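Local coordinates for protein muramidase (Sodiomyces alcalophilus, PDB 6ZM8) that hydrolyses the glycan backbone of bacterial cell-wall peptidoglycan as a fungal muramidase (lysozyme) of glycoside hydrolase family 25, at residues A[152-166]-A[169-183]. Sequence-based numbering, arbitrary orientation. Where two conformers were deposited one is given.
Sequences ANRCPLWIARYASSV and LPNGWGFYTFWQYND
The indole of W173 lies between A152 CB on one face and L157 CB on the other, both over its five-membered ring, the latter 3.5 Å from that ring's centroid. W173, in the loop before strand 178-182, packs at the start of strand 157-160; the two strands are parallel neighbours in the TIM-barrel fold of family GH25. At the edge of this ring NE1 gives a hydrogen bond to C155 O (2.8 Å), the acceptor almost exactly in the ring plane, which helps to fix the rotation of the indole. The principle, an indole held on both faces and by its N-H at the edge, is repeated by W179, on strand 178-182 itself: V166 packs over one face, Y181 CB from its own strand covers the opposite one, and NE1 gives a hydrogen bond to a lone pair of R161 O, NE1 to O 2.9 Å. Between the strands L157 O accepts from both T177 N and F178 N, I159 N and I159 O bond to F178 O and Q180 N, and R161 N closes the series on Q180 O. With CG anti to the backbone N (chi1 171°), W179 turns its ring under V166, with A163 O and S164 O at its edge; an alanine here would probably leave R161 O without this donor and open a gap beneath V166. W158, on the other side of the sheet, receives the edge of F178 on its face, with planes at 62°, while its NE1 hydrogen-bonds to N192 OD1. Beside A160, its bridge partner, Q180 extends its chain; NE2 hydrogen-bonds to D6, and OE1 to Y135 OH. OE1 also accepts from Y162 OH, 2.7 Å away and 59° out of the amide carbonyl plane, clear of the lone-pair directions.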
loop_
_atom_site.group_PDB
_atom_site.type_symbol
_atom_site.label_atom_id
_atom_site.label_comp_id
_atom_site.label_asym_id
_atom_site.label_seq_id
_atom_site.Cartn_x
_atom_site.Cartn_y
_atom_site.Cartn_z
ATOM N N ALA A 152 -6.496 12.232 4.486
ATOM C CA ALA A 152 -5.875 11.809 5.738
ATOM C C ALA A 152 -6.866 11.273 6.768
ATOM O O ALA A 152 -6.516 10.385 7.547
ATOM C CB ALA A 152 -5.080 12.945 6.337
ATOM N N ASN A 153 -8.112 11.748 6.745
ATOM C CA ASN A 153 -9.127 11.311 7.728
ATOM C C ASN A 153 -9.888 10.047 7.283
ATOM O O ASN A 153 -10.848 9.608 7.920
ATOM C CB ASN A 153 -10.141 12.431 7.924
ATOM C CG ASN A 153 -11.176 12.095 8.961
ATOM O OD1 ASN A 153 -10.862 11.784 10.116
ATOM N ND2 ASN A 153 -12.423 12.187 8.570
ATOM N N ARG A 154 -9.524 9.499 6.177
ATOM C CA ARG A 154 -10.036 8.205 5.737
ATOM C C ARG A 154 -8.949 7.146 5.551
ATOM O O ARG A 154 -9.155 5.982 5.885
ATOM C CB ARG A 154 -10.794 8.341 4.404
ATOM C CG ARG A 154 -12.144 9.026 4.551
ATOM C CD ARG A 154 -12.784 9.357 3.211
ATOM N NE ARG A 154 -12.022 10.390 2.540
ATOM C CZ ARG A 154 -12.140 10.693 1.237
ATOM N NH1 ARG A 154 -12.989 9.996 0.477
ATOM N NH2 ARG A 154 -11.440 11.668 0.715
ATOM N N CYS A 155 -7.849 7.536 4.937
ATOM C CA CYS A 155 -6.864 6.583 4.388
ATOM C C CYS A 155 -5.622 6.575 5.256
ATOM O O CYS A 155 -4.908 7.571 5.313
ATOM C CB CYS A 155 -6.456 7.000 2.985
ATOM S SG CYS A 155 -7.835 6.980 1.815
ATOM N N PRO A 156 -5.302 5.441 5.901
ATOM C CA PRO A 156 -4.054 5.379 6.653
ATOM C C PRO A 156 -2.847 5.632 5.731
ATOM O O PRO A 156 -2.849 5.183 4.568
ATOM C CB PRO A 156 -4.025 3.940 7.197
ATOM C CG PRO A 156 -5.509 3.538 7.224
ATOM C CD PRO A 156 -6.079 4.192 5.983
ATOM N N LEU A 157 -1.827 6.263 6.276
ATOM C CA LEU A 157 -0.630 6.607 5.506
ATOM C C LEU A 157 0.441 5.534 5.636
ATOM O O LEU A 157 0.825 5.143 6.742
ATOM C CB LEU A 157 -0.068 7.925 6.049
ATOM C CG LEU A 157 1.230 8.405 5.377
ATOM C CD1 LEU A 157 1.010 8.747 3.900
ATOM C CD2 LEU A 157 1.762 9.608 6.156
ATOM N N TRP A 158 0.960 5.140 4.472
ATOM C CA TRP A 158 2.145 4.282 4.355
ATOM C C TRP A 158 3.214 5.156 3.672
ATOM O O TRP A 158 3.163 5.386 2.468
ATOM C CB TRP A 158 1.794 3.030 3.570
ATOM C CG TRP A 158 2.889 2.039 3.387
ATOM C CD1 TRP A 158 4.149 2.033 3.909
ATOM C CD2 TRP A 158 2.780 0.850 2.582
ATOM N NE1 TRP A 158 4.848 0.919 3.462
ATOM C CE2 TRP A 158 4.025 0.189 2.641
ATOM C CE3 TRP A 158 1.764 0.333 1.765
ATOM C CZ2 TRP A 158 4.297 -0.963 1.898
ATOM C CZ3 TRP A 158 2.035 -0.795 1.000
ATOM C CH2 TRP A 158 3.290 -1.428 1.076
ATOM N N ILE A 159 4.105 5.705 4.491
ATOM C CA ILE A 159 5.073 6.690 4.001
ATOM C C ILE A 159 6.404 5.999 3.730
ATOM O O ILE A 159 6.826 5.158 4.528
ATOM C CB ILE A 159 5.206 7.841 5.016
ATOM C CG1 ILE A 159 5.913 9.059 4.433
ATOM C CG2 ILE A 159 5.838 7.411 6.343
ATOM C CD1 ILE A 159 5.141 9.737 3.323
ATOM N N ALA A 160 7.075 6.402 2.663
ATOM C CA ALA A 160 8.386 5.850 2.339
ATOM C C ALA A 160 9.469 6.923 2.542
ATOM O O ALA A 160 9.386 8.013 1.976
ATOM C CB ALA A 160 8.437 5.319 0.936
ATOM N N ARG A 161 10.500 6.547 3.304
ATOM C CA ARG A 161 11.693 7.392 3.454
ATOM C C ARG A 161 12.793 6.500 4.045
ATOM O O ARG A 161 12.654 6.032 5.187
ATOM C CB ARG A 161 11.467 8.587 4.360
ATOM C CG ARG A 161 12.688 9.508 4.394
ATOM C CD ARG A 161 12.606 10.565 5.450
ATOM N NE ARG A 161 13.644 11.541 5.291
ATOM C CZ ARG A 161 14.214 12.147 6.285
ATOM N NH1 ARG A 161 14.045 11.839 7.547
ATOM N NH2 ARG A 161 14.999 13.167 6.040
ATOM N N TYR A 162 13.847 6.280 3.293
ATOM C CA TYR A 162 14.906 5.364 3.745
ATOM C C TYR A 162 15.957 6.215 4.451
ATOM O O TYR A 162 16.907 6.730 3.846
ATOM C CB TYR A 162 15.496 4.553 2.594
ATOM C CG TYR A 162 14.497 3.769 1.787
ATOM C CD1 TYR A 162 13.172 3.550 2.218
ATOM C CD2 TYR A 162 14.858 3.264 0.566
ATOM C CE1 TYR A 162 12.272 2.876 1.423
ATOM C CE2 TYR A 162 13.961 2.589 -0.244
ATOM C CZ TYR A 162 12.653 2.413 0.180
ATOM O OH TYR A 162 11.802 1.759 -0.652
ATOM N N ALA A 163 15.727 6.414 5.742
ATOM C CA ALA A 163 16.492 7.327 6.570
ATOM C C ALA A 163 16.337 6.902 8.011
ATOM O O ALA A 163 15.523 6.040 8.343
ATOM C CB ALA A 163 16.040 8.768 6.400
ATOM N N SER A 164 17.101 7.540 8.882
ATOM C CA SER A 164 17.111 7.157 10.300
ATOM C C SER A 164 15.842 7.594 11.012
ATOM O O SER A 164 15.574 7.053 12.104
ATOM C CB SER A 164 18.343 7.762 10.992
ATOM O OG SER A 164 18.322 9.176 10.873
ATOM N N SER A 165 15.080 8.515 10.432
ATOM C CA SER A 165 13.789 8.908 11.007
ATOM C C SER A 165 12.813 9.097 9.849
ATOM O O SER A 165 13.208 9.267 8.676
ATOM C CB SER A 165 13.863 10.131 11.879
ATOM O OG SER A 165 14.209 11.197 11.033
ATOM N N VAL A 166 11.541 9.112 10.201
ATOM C CA VAL A 166 10.465 9.088 9.170
ATOM C C VAL A 166 10.397 10.387 8.396
ATOM O O VAL A 166 9.979 10.381 7.252
ATOM C CB VAL A 166 9.124 8.685 9.779
ATOM C CG1 VAL A 166 8.571 9.717 10.756
ATOM C CG2 VAL A 166 8.114 8.388 8.709
ATOM N N LEU A 169 5.691 14.389 7.317
ATOM C CA LEU A 169 4.596 13.670 6.680
ATOM C C LEU A 169 3.859 14.601 5.731
ATOM O O LEU A 169 3.917 15.829 5.872
ATOM C CB LEU A 169 3.631 13.135 7.739
ATOM C CG LEU A 169 4.281 12.254 8.817
ATOM C CD1 LEU A 169 3.210 11.732 9.748
ATOM C CD2 LEU A 169 5.054 11.085 8.214
ATOM N N PRO A 170 3.114 14.043 4.768
ATOM C CA PRO A 170 2.265 14.877 3.934
ATOM C C PRO A 170 1.186 15.551 4.773
ATOM O O PRO A 170 0.767 15.080 5.825
ATOM C CB PRO A 170 1.652 13.871 2.938
ATOM C CG PRO A 170 2.524 12.633 3.014
ATOM C CD PRO A 170 3.005 12.627 4.450
ATOM N N ASN A 171 0.729 16.678 4.245
ATOM C CA ASN A 171 -0.300 17.486 4.905
ATOM C C ASN A 171 -1.542 16.669 5.243
ATOM O O ASN A 171 -2.058 15.912 4.415
ATOM C CB ASN A 171 -0.659 18.619 3.945
ATOM C CG ASN A 171 -1.628 19.646 4.476
ATOM O OD1 ASN A 171 -1.621 19.928 5.658
ATOM N ND2 ASN A 171 -2.409 20.197 3.591
ATOM N N GLY A 172 -2.008 16.858 6.477
ATOM C CA GLY A 172 -3.247 16.234 6.935
ATOM C C GLY A 172 -3.029 15.075 7.875
ATOM O O GLY A 172 -3.864 14.814 8.741
ATOM N N TRP A 173 -1.942 14.324 7.696
ATOM C CA TRP A 173 -1.705 13.162 8.538
ATOM C C TRP A 173 -0.907 13.550 9.782
ATOM O O TRP A 173 0.206 14.077 9.679
ATOM C CB TRP A 173 -0.944 12.067 7.779
ATOM C CG TRP A 173 -1.779 11.259 6.844
ATOM C CD1 TRP A 173 -2.575 10.208 7.211
ATOM C CD2 TRP A 173 -1.900 11.359 5.411
ATOM N NE1 TRP A 173 -3.159 9.639 6.111
ATOM C CE2 TRP A 173 -2.750 10.307 4.991
ATOM C CE3 TRP A 173 -1.347 12.211 4.438
ATOM C CZ2 TRP A 173 -3.039 10.077 3.646
ATOM C CZ3 TRP A 173 -1.645 11.981 3.103
ATOM C CH2 TRP A 173 -2.472 10.916 2.716
ATOM N N GLY A 174 -1.447 13.223 10.948
ATOM C CA GLY A 174 -0.730 13.463 12.190
ATOM C C GLY A 174 0.303 12.410 12.510
ATOM O O GLY A 174 1.154 12.623 13.368
ATOM N N PHE A 175 0.228 11.269 11.829
ATOM C CA PHE A 175 1.089 10.128 12.128
ATOM C C PHE A 175 1.066 9.209 10.919
ATOM O O PHE A 175 0.112 9.186 10.143
ATOM C CB PHE A 175 0.608 9.351 13.364
ATOM C CG PHE A 175 -0.812 8.900 13.280
ATOM C CD1 PHE A 175 -1.840 9.733 13.732
ATOM C CD2 PHE A 175 -1.158 7.658 12.742
ATOM C CE1 PHE A 175 -3.158 9.319 13.651
ATOM C CE2 PHE A 175 -2.478 7.253 12.637
ATOM C CZ PHE A 175 -3.487 8.084 13.116
ATOM N N TYR A 176 2.138 8.430 10.786
ATOM C CA TYR A 176 2.164 7.340 9.827
ATOM C C TYR A 176 1.469 6.113 10.438
ATOM O O TYR A 176 1.546 5.896 11.652
ATOM C CB TYR A 176 3.586 6.982 9.348
ATOM C CG TYR A 176 4.500 6.227 10.314
ATOM C CD1 TYR A 176 4.426 4.851 10.412
ATOM C CD2 TYR A 176 5.481 6.860 11.083
ATOM C CE1 TYR A 176 5.277 4.121 11.219
ATOM C CE2 TYR A 176 6.326 6.151 11.918
ATOM C CZ TYR A 176 6.237 4.766 11.973
ATOM O OH TYR A 176 7.060 3.990 12.737
ATOM N N THR A 177 0.867 5.293 9.573
ATOM C CA THR A 177 0.427 3.963 9.964
ATOM C C THR A 177 1.505 2.934 9.655
ATOM O O THR A 177 1.835 2.085 10.498
ATOM C CB THR A 177 -0.932 3.653 9.321
ATOM O OG1 THR A 177 -1.904 4.559 9.860
ATOM C CG2 THR A 177 -1.386 2.236 9.622
ATOM N N PHE A 178 2.063 2.999 8.434
ATOM C CA PHE A 178 3.236 2.205 8.083
ATOM C C PHE A 178 4.334 3.173 7.605
ATOM O O PHE A 178 4.037 4.186 6.979
ATOM C CB PHE A 178 2.921 1.214 6.949
ATOM C CG PHE A 178 1.845 0.208 7.297
ATOM C CD1 PHE A 178 2.143 -0.902 8.075
ATOM C CD2 PHE A 178 0.547 0.375 6.821
ATOM C CE1 PHE A 178 1.163 -1.851 8.345
ATOM C CE2 PHE A 178 -0.429 -0.561 7.105
ATOM C CZ PHE A 178 -0.116 -1.684 7.862
ATOM N N TRP A 179 5.581 2.771 7.840
ATOM C CA TRP A 179 6.759 3.509 7.365
ATOM C C TRP A 179 7.680 2.503 6.687
ATOM O O TRP A 179 8.171 1.561 7.329
ATOM C CB TRP A 179 7.478 4.191 8.538
ATOM C CG TRP A 179 8.811 4.794 8.193
ATOM C CD1 TRP A 179 9.311 5.195 6.989
ATOM C CD2 TRP A 179 9.862 5.014 9.162
ATOM N NE1 TRP A 179 10.581 5.672 7.132
ATOM C CE2 TRP A 179 10.963 5.549 8.446
ATOM C CE3 TRP A 179 9.990 4.809 10.537
ATOM C CZ2 TRP A 179 12.191 5.821 9.050
ATOM C CZ3 TRP A 179 11.184 5.080 11.141
ATOM C CH2 TRP A 179 12.274 5.572 10.398
ATOM N N GLN A 180 7.876 2.685 5.377
ATOM C CA GLN A 180 8.833 1.892 4.604
ATOM C C GLN A 180 10.201 2.582 4.757
ATOM O O GLN A 180 10.409 3.676 4.243
ATOM C CB GLN A 180 8.434 1.833 3.139
ATOM C CG GLN A 180 9.164 0.712 2.398
ATOM C CD GLN A 180 8.814 0.797 0.926
ATOM O OE1 GLN A 180 9.228 1.762 0.249
ATOM N NE2 GLN A 180 8.010 -0.120 0.436
ATOM N N TYR A 181 11.093 1.913 5.492
ATOM C CA TYR A 181 12.325 2.546 5.957
ATOM C C TYR A 181 13.589 1.984 5.293
ATOM O O TYR A 181 14.647 2.577 5.464
ATOM C CB TYR A 181 12.427 2.532 7.489
ATOM C CG TYR A 181 12.572 1.157 8.089
ATOM C CD1 TYR A 181 11.460 0.340 8.321
ATOM C CD2 TYR A 181 13.817 0.666 8.444
ATOM C CE1 TYR A 181 11.603 -0.934 8.868
ATOM C CE2 TYR A 181 13.970 -0.590 8.995
ATOM C CZ TYR A 181 12.861 -1.407 9.184
ATOM O OH TYR A 181 13.068 -2.660 9.688
ATOM N N ASN A 182 13.477 0.898 4.521
ATOM C CA ASN A 182 14.579 0.487 3.664
ATOM C C ASN A 182 14.013 -0.387 2.545
ATOM O O ASN A 182 12.868 -0.815 2.592
ATOM C CB ASN A 182 15.727 -0.200 4.449
ATOM C CG ASN A 182 15.354 -1.542 5.025
ATOM O OD1 ASN A 182 14.817 -2.416 4.328
ATOM N ND2 ASN A 182 15.662 -1.740 6.296
ATOM N N ASP A 183 14.877 -0.617 1.548
ATOM C CA ASP A 183 14.615 -1.548 0.455
ATOM C C ASP A 183 15.521 -2.777 0.539
ATOM O O ASP A 183 15.929 -3.341 -0.504
ATOM C CB ASP A 183 14.659 -0.887 -0.899
ATOM C CG ASP A 183 15.972 -0.234 -1.260
ATOM O OD1 ASP A 183 16.918 -0.314 -0.490
ATOM O OD2 ASP A 183 16.040 0.358 -2.364
HETATM O O HOH W 1 -1.805 7.218 9.111
#